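Local atomic coordinates of cytolethal distending toxin subunit B (Escherichia coli, PDB entry 2F1N), a protein that nicks DNA as the endonuclease subunit of the tripartite cytolethal distending toxin, very probably damaging host DNA and thereby arresting cells at G2/M. Residues Asn153-Glu161 with Phe186-Leu197. Sequence-based numbering, arbitrary orientation.
Sequences NNDAPALVE and FNREPADLEMNL
In this DNase I-like fold, an Asx turn at Asn154, leading into helix 156-168, meets the loop and short helix of 186-197, most of which belongs to the nuclear localization signal. The turn is defined by Ala156 N donating to Asn154 OD1 (3.1 Å), from above the amide carbonyl plane. The same oxygen is gripped side-on by Arg188, whose NE and NH2 lie 2.8 and 3.0 Å from Asn154 OD1. Both bonds are bent at hydrogen (143° and 138°), as expected when two nitrogens converge on one atom, yet the oxygen stays near the guanidinium plane. The other end of the amide is fixed too: Asn154 ND2 donates to Phe186 O at 3.0 Å and to Ile149 O. With three donors on its oxygen and two acceptors for its nitrogen, this buried amide is held against rotation.

Pro157 CD sits over the centre of one guanidinium face, 3.5 Å from Arg188 CZ, the two side chains crossing nearly at right angles. A bend at chi3 turns the arginine tip across the proline, where NH1 also pairs by charge with Asp192 OD2, which lies well out of the guanidinium plane.

Beside this polar cluster the contact is apolar. Leu193 CD1 packs 3.8 Å from Ala156 CB, which meets the Phe186 ring at its edge, and Leu197 CD2 reaches Val160 CB (3.9 Å). A water donates to both Glu161 OE2 and Asn196 O.

The axes of the segments 156-161 and 190-194 approach to 10.2 Å and cross at -62°; Phe186 and Leu193 pack against strand 222-228, while Val160 and Leu197 touch helix 199-203.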
ATOM      1  N   ASN A 153      21.029  -3.891   1.197  1.00 21.68           N
ATOM      2  CA  ASN A 153      21.141  -2.444   1.072  1.00 21.97           C
ATOM      3  C   ASN A 153      20.259  -1.920  -0.101  1.00 20.06           C
ATOM      4  O   ASN A 153      20.703  -1.383  -1.140  1.00 20.30           O
ATOM      5  CB  ASN A 153      22.639  -2.069   1.050  1.00 23.72           C
ATOM      6  CG  ASN A 153      23.324  -2.373   2.414  1.00 26.22           C
ATOM      7  OD1 ASN A 153      23.103  -1.648   3.398  1.00 31.61           O
ATOM      8  ND2 ASN A 153      24.116  -3.466   2.489  1.00 27.30           N
ATOM      9  N   ASN A 154      18.967  -2.157   0.085  1.00 16.73           N
ATOM     10  CA  ASN A 154      17.987  -1.909  -0.973  1.00 14.38           C
ATOM     11  C   ASN A 154      17.434  -0.488  -1.009  1.00 15.52           C
ATOM     12  O   ASN A 154      17.979   0.446  -0.367  1.00 14.26           O
ATOM     13  CB  ASN A 154      16.864  -2.948  -0.851  1.00 13.70           C
ATOM     14  CG  ASN A 154      15.886  -2.650   0.306  1.00 11.35           C
ATOM     15  OD1 ASN A 154      16.050  -1.673   1.079  1.00 13.41           O
ATOM     16  ND2 ASN A 154      14.863  -3.495   0.438  1.00 12.71           N
ATOM     17  N   ASP A 155      16.376  -0.326  -1.797  1.00 13.89           N
ATOM     18  CA  ASP A 155      15.802   0.993  -2.063  1.00 12.17           C
ATOM     19  C   ASP A 155      14.731   1.492  -1.086  1.00 11.08           C
ATOM     20  O   ASP A 155      14.135   2.580  -1.283  1.00 11.49           O
ATOM     21  CB  ASP A 155      15.297   1.025  -3.506  1.00 12.07           C
ATOM     22  CG  ASP A 155      14.254  -0.060  -3.818  1.00 13.62           C
ATOM     23  OD1 ASP A 155      14.256  -1.173  -3.184  1.00 12.59           O
ATOM     24  OD2 ASP A 155      13.416   0.120  -4.736  1.00 15.46           O
ATOM     25  N   ALA A 156      14.506   0.741  -0.001  1.00 10.63           N
ATOM     26  CA  ALA A 156      13.453   1.172   0.941  1.00 11.87           C
ATOM     27  C   ALA A 156      13.625   2.603   1.459  1.00 11.24           C
ATOM     28  O   ALA A 156      12.644   3.377   1.423  1.00 11.49           O
ATOM     29  CB  ALA A 156      13.260   0.166   2.100  1.00 10.62           C
ATOM     30  N   PRO A 157      14.801   3.009   1.964  1.00 11.91           N
ATOM     31  CA  PRO A 157      14.921   4.398   2.461  1.00 11.06           C
ATOM     32  C   PRO A 157      14.629   5.442   1.363  1.00 12.09           C
ATOM     33  O   PRO A 157      13.960   6.447   1.620  1.00 12.20           O
ATOM     34  CB  PRO A 157      16.373   4.498   2.910  1.00 11.27           C
ATOM     35  CG  PRO A 157      16.782   3.066   3.288  1.00 12.05           C
ATOM     36  CD  PRO A 157      16.051   2.248   2.199  1.00 12.52           C
ATOM     37  N   ALA A 158      15.135   5.198   0.166  1.00 11.88           N
ATOM     38  CA  ALA A 158      14.908   6.109  -0.970  1.00 11.73           C
ATOM     39  C   ALA A 158      13.442   6.187  -1.393  1.00 11.81           C
ATOM     40  O   ALA A 158      12.979   7.270  -1.824  1.00 11.44           O
ATOM     41  CB  ALA A 158      15.773   5.639  -2.174  1.00 14.31           C
ATOM     42  N   LEU A 159      12.710   5.061  -1.318  1.00 11.86           N
ATOM     43  CA  LEU A 159      11.257   5.111  -1.548  1.00 11.43           C
ATOM     44  C   LEU A 159      10.544   6.039  -0.552  1.00 11.20           C
ATOM     45  O   LEU A 159       9.676   6.828  -0.941  1.00 11.54           O
ATOM     46  CB  LEU A 159      10.628   3.718  -1.460  1.00 11.70           C
ATOM     47  CG  LEU A 159      11.041   2.839  -2.650  1.00 11.72           C
ATOM     48  CD1 LEU A 159      10.693   1.318  -2.361  1.00 13.71           C
ATOM     49  CD2 LEU A 159      10.392   3.316  -3.951  1.00 11.49           C
ATOM     50  N   VAL A 160      10.890   5.909   0.719  1.00 10.54           N
ATOM     51  CA  VAL A 160      10.247   6.734   1.752  1.00 11.03           C
ATOM     52  C   VAL A 160      10.626   8.186   1.479  1.00 11.99           C
ATOM     53  O   VAL A 160       9.762   9.084   1.571  1.00 12.69           O
ATOM     54  CB  VAL A 160      10.676   6.355   3.172  1.00 10.66           C
ATOM     55  CG1 VAL A 160      10.050   7.319   4.219  1.00  8.28           C
ATOM     56  CG2 VAL A 160      10.239   4.916   3.508  1.00 13.23           C
ATOM     57  N   GLU A 161      11.900   8.415   1.178  1.00 11.94           N
ATOM     58  CA  GLU A 161      12.383   9.765   0.902  1.00 12.24           C
ATOM     59  C   GLU A 161      11.700  10.400  -0.334  1.00 12.87           C
ATOM     60  O   GLU A 161      11.381  11.624  -0.339  1.00 12.89           O
ATOM     61  CB  GLU A 161      13.908   9.809   0.824  1.00 10.70           C
ATOM     62  CG  GLU A 161      14.536   9.454   2.174  1.00 12.55           C
ATOM     63  CD  GLU A 161      15.978   8.995   2.118  1.00 20.11           C
ATOM     64  OE1 GLU A 161      16.539   8.819   1.015  1.00 20.17           O
ATOM     65  OE2 GLU A 161      16.546   8.776   3.227  1.00 23.11           O
ATOM     66  N   PHE A 186       8.825  -3.713   2.529  1.00 11.10           N
ATOM     67  CA  PHE A 186      10.049  -2.922   2.475  1.00 11.08           C
ATOM     68  C   PHE A 186      11.304  -3.765   2.364  1.00 11.90           C
ATOM     69  O   PHE A 186      12.399  -3.246   2.125  1.00 10.89           O
ATOM     70  CB  PHE A 186      10.120  -2.004   3.694  1.00 11.78           C
ATOM     71  CG  PHE A 186       9.084  -0.925   3.681  1.00 12.85           C
ATOM     72  CD1 PHE A 186       9.280   0.226   2.905  1.00 13.42           C
ATOM     73  CD2 PHE A 186       7.904  -1.055   4.418  1.00 13.65           C
ATOM     74  CE1 PHE A 186       8.280   1.236   2.871  1.00 14.13           C
ATOM     75  CE2 PHE A 186       6.907  -0.040   4.413  1.00 13.07           C
ATOM     76  CZ  PHE A 186       7.113   1.103   3.640  1.00 12.91           C
ATOM     77  N   ASN A 187      11.148  -5.078   2.567  1.00 12.37           N
ATOM     78  CA  ASN A 187      12.260  -6.033   2.374  1.00 13.13           C
ATOM     79  C   ASN A 187      13.503  -5.734   3.216  1.00 12.93           C
ATOM     80  O   ASN A 187      14.607  -6.141   2.865  1.00 13.49           O
ATOM     81  CB  ASN A 187      12.626  -6.190   0.874  1.00 12.78           C
ATOM     82  CG  ASN A 187      12.025  -7.441   0.269  1.00 12.40           C
ATOM     83  OD1 ASN A 187      12.054  -8.530   0.887  1.00 12.53           O
ATOM     84  ND2 ASN A 187      11.446  -7.316  -0.904  1.00 12.90           N
ATOM     85  N   ARG A 188      13.275  -5.075   4.348  1.00 12.29           N
ATOM     86  CA  ARG A 188      14.235  -4.882   5.452  1.00 12.62           C
ATOM     87  C   ARG A 188      13.409  -4.648   6.712  1.00 13.06           C
ATOM     88  O   ARG A 188      12.232  -4.258   6.620  1.00 13.47           O
ATOM     89  CB  ARG A 188      15.207  -3.731   5.160  1.00 11.75           C
ATOM     90  CG  ARG A 188      14.551  -2.359   5.035  1.00 12.64           C
ATOM     91  CD  ARG A 188      15.649  -1.257   5.074  1.00 12.85           C
ATOM     92  NE  ARG A 188      16.444  -1.197   3.860  1.00 14.11           N
ATOM     93  CZ  ARG A 188      17.594  -0.491   3.755  1.00 18.13           C
ATOM     94  NH1 ARG A 188      18.101   0.128   4.834  1.00 15.16           N
ATOM     95  NH2 ARG A 188      18.252  -0.405   2.605  1.00 16.29           N
ATOM     96  N   GLU A 189      14.012  -4.897   7.890  1.00 13.24           N
ATOM     97  CA  GLU A 189      13.298  -4.814   9.135  1.00 15.73           C
ATOM     98  C   GLU A 189      13.077  -3.321   9.479  1.00 14.21           C
ATOM     99  O   GLU A 189      13.780  -2.492   8.975  1.00 14.00           O
ATOM    100  CB  GLU A 189      14.103  -5.552  10.244  1.00 17.28           C
ATOM    101  CG  GLU A 189      13.277  -6.560  11.004  1.00 25.38           C
ATOM    102  CD  GLU A 189      13.288  -7.929  10.380  1.00 30.59           C
ATOM    103  OE1 GLU A 189      13.811  -8.080   9.266  1.00 37.41           O
ATOM    104  OE2 GLU A 189      12.799  -8.869  11.041  1.00 38.44           O
ATOM    105  N   PRO A 190      12.060  -3.004  10.271  1.00 14.38           N
ATOM    106  CA  PRO A 190      11.723  -1.611  10.610  1.00 15.06           C
ATOM    107  C   PRO A 190      12.893  -0.744  11.133  1.00 15.89           C
ATOM    108  O   PRO A 190      13.116   0.369  10.664  1.00 15.52           O
ATOM    109  CB  PRO A 190      10.655  -1.795  11.675  1.00 16.07           C
ATOM    110  CG  PRO A 190       9.992  -3.037  11.308  1.00 15.46           C
ATOM    111  CD  PRO A 190      11.090  -3.944  10.877  1.00 13.51           C
ATOM    112  N   ALA A 191      13.625  -1.224  12.132  1.00 15.48           N
ATOM    113  CA  ALA A 191      14.772  -0.450  12.613  1.00 15.34           C
ATOM    114  C   ALA A 191      15.850  -0.249  11.553  1.00 14.63           C
ATOM    115  O   ALA A 191      16.552   0.786  11.555  1.00 15.01           O
ATOM    116  CB  ALA A 191      15.375  -1.093  13.896  1.00 17.24           C
ATOM    117  N   ASP A 192      16.002  -1.238  10.645  1.00 13.03           N
ATOM    118  CA  ASP A 192      16.933  -1.109   9.557  1.00 12.92           C
ATOM    119  C   ASP A 192      16.564  -0.013   8.569  1.00 12.86           C
ATOM    120  O   ASP A 192      17.430   0.653   8.042  1.00 11.54           O
ATOM    121  CB  ASP A 192      17.094  -2.441   8.816  1.00 14.17           C
ATOM    122  CG  ASP A 192      18.256  -2.434   7.904  1.00 16.80           C
ATOM    123  OD1 ASP A 192      19.411  -2.362   8.411  1.00 18.43           O
ATOM    124  OD2 ASP A 192      18.163  -2.496   6.664  1.00 19.43           O
ATOM    125  N   LEU A 193      15.267   0.157   8.304  1.00 12.61           N
ATOM    126  CA  LEU A 193      14.827   1.293   7.517  1.00 13.01           C
ATOM    127  C   LEU A 193      15.040   2.629   8.291  1.00 12.18           C
ATOM    128  O   LEU A 193      15.582   3.569   7.716  1.00 12.00           O
ATOM    129  CB  LEU A 193      13.333   1.136   7.228  1.00 11.64           C
ATOM    130  CG  LEU A 193      12.679   2.273   6.445  1.00 13.97           C
ATOM    131  CD1 LEU A 193      13.397   2.543   5.070  1.00 14.77           C
ATOM    132  CD2 LEU A 193      11.203   1.855   6.241  1.00 18.05           C
ATOM    133  N   GLU A 194      14.626   2.681   9.555  1.00 13.52           N
ATOM    134  CA  GLU A 194      14.608   3.946  10.320  1.00 15.38           C
ATOM    135  C   GLU A 194      16.004   4.565  10.372  1.00 16.47           C
ATOM    136  O   GLU A 194      16.165   5.778  10.122  1.00 16.27           O
ATOM    137  CB  GLU A 194      14.057   3.710  11.749  1.00 17.46           C
ATOM    138  CG  GLU A 194      14.119   4.941  12.659  1.00 19.94           C
ATOM    139  CD  GLU A 194      13.154   6.048  12.253  1.00 27.48           C
ATOM    140  OE1 GLU A 194      12.333   5.847  11.323  1.00 26.13           O
ATOM    141  OE2 GLU A 194      13.213   7.143  12.879  1.00 32.25           O
ATOM    142  N   MET A 195      17.014   3.724  10.640  1.00 15.60           N
ATOM    143  CA  MET A 195      18.412   4.191  10.818  1.00 16.98           C
ATOM    144  C   MET A 195      19.089   4.677   9.527  1.00 16.71           C
ATOM    145  O   MET A 195      20.152   5.317   9.569  1.00 17.73           O
ATOM    146  CB  MET A 195      19.285   3.173  11.566  1.00 18.15           C
ATOM    147  CG  MET A 195      19.981   2.145  10.662  1.00 20.79           C
ATOM    148  SD  MET A 195      20.623   0.704  11.549  1.00 23.54           S
ATOM    149  CE  MET A 195      22.301   1.010  11.705  1.00 28.37           C
ATOM    150  N   ASN A 196      18.479   4.338   8.393  1.00 15.72           N
ATOM    151  CA  ASN A 196      18.951   4.707   7.076  1.00 15.70           C
ATOM    152  C   ASN A 196      18.146   5.824   6.398  1.00 16.74           C
ATOM    153  O   ASN A 196      18.367   6.143   5.238  1.00 17.30           O
ATOM    154  CB  ASN A 196      19.118   3.433   6.231  1.00 15.52           C
ATOM    155  CG  ASN A 196      20.339   2.648   6.685  1.00 16.16           C
ATOM    156  OD1 ASN A 196      21.445   3.148   6.522  1.00 19.48           O
ATOM    157  ND2 ASN A 196      20.151   1.460   7.283  1.00 14.68           N
ATOM    158  N   LEU A 197      17.238   6.433   7.145  1.00 17.75           N
ATOM    159  CA  LEU A 197      16.549   7.634   6.678  1.00 18.22           C
ATOM    160  C   LEU A 197      17.324   8.894   7.051  1.00 18.94           C
ATOM    161  O   LEU A 197      18.033   8.905   8.054  1.00 18.63           O
ATOM    162  CB  LEU A 197      15.140   7.711   7.273  1.00 17.16           C
ATOM    163  CG  LEU A 197      14.217   6.580   6.854  1.00 16.73           C
ATOM    164  CD1 LEU A 197      13.015   6.594   7.720  1.00 16.72           C
ATOM    165  CD2 LEU A 197      13.846   6.729   5.372  1.00 16.18           C
TER
HETATM  166  O   HOH W   1      19.171   8.508   3.081  1.00 29.43           O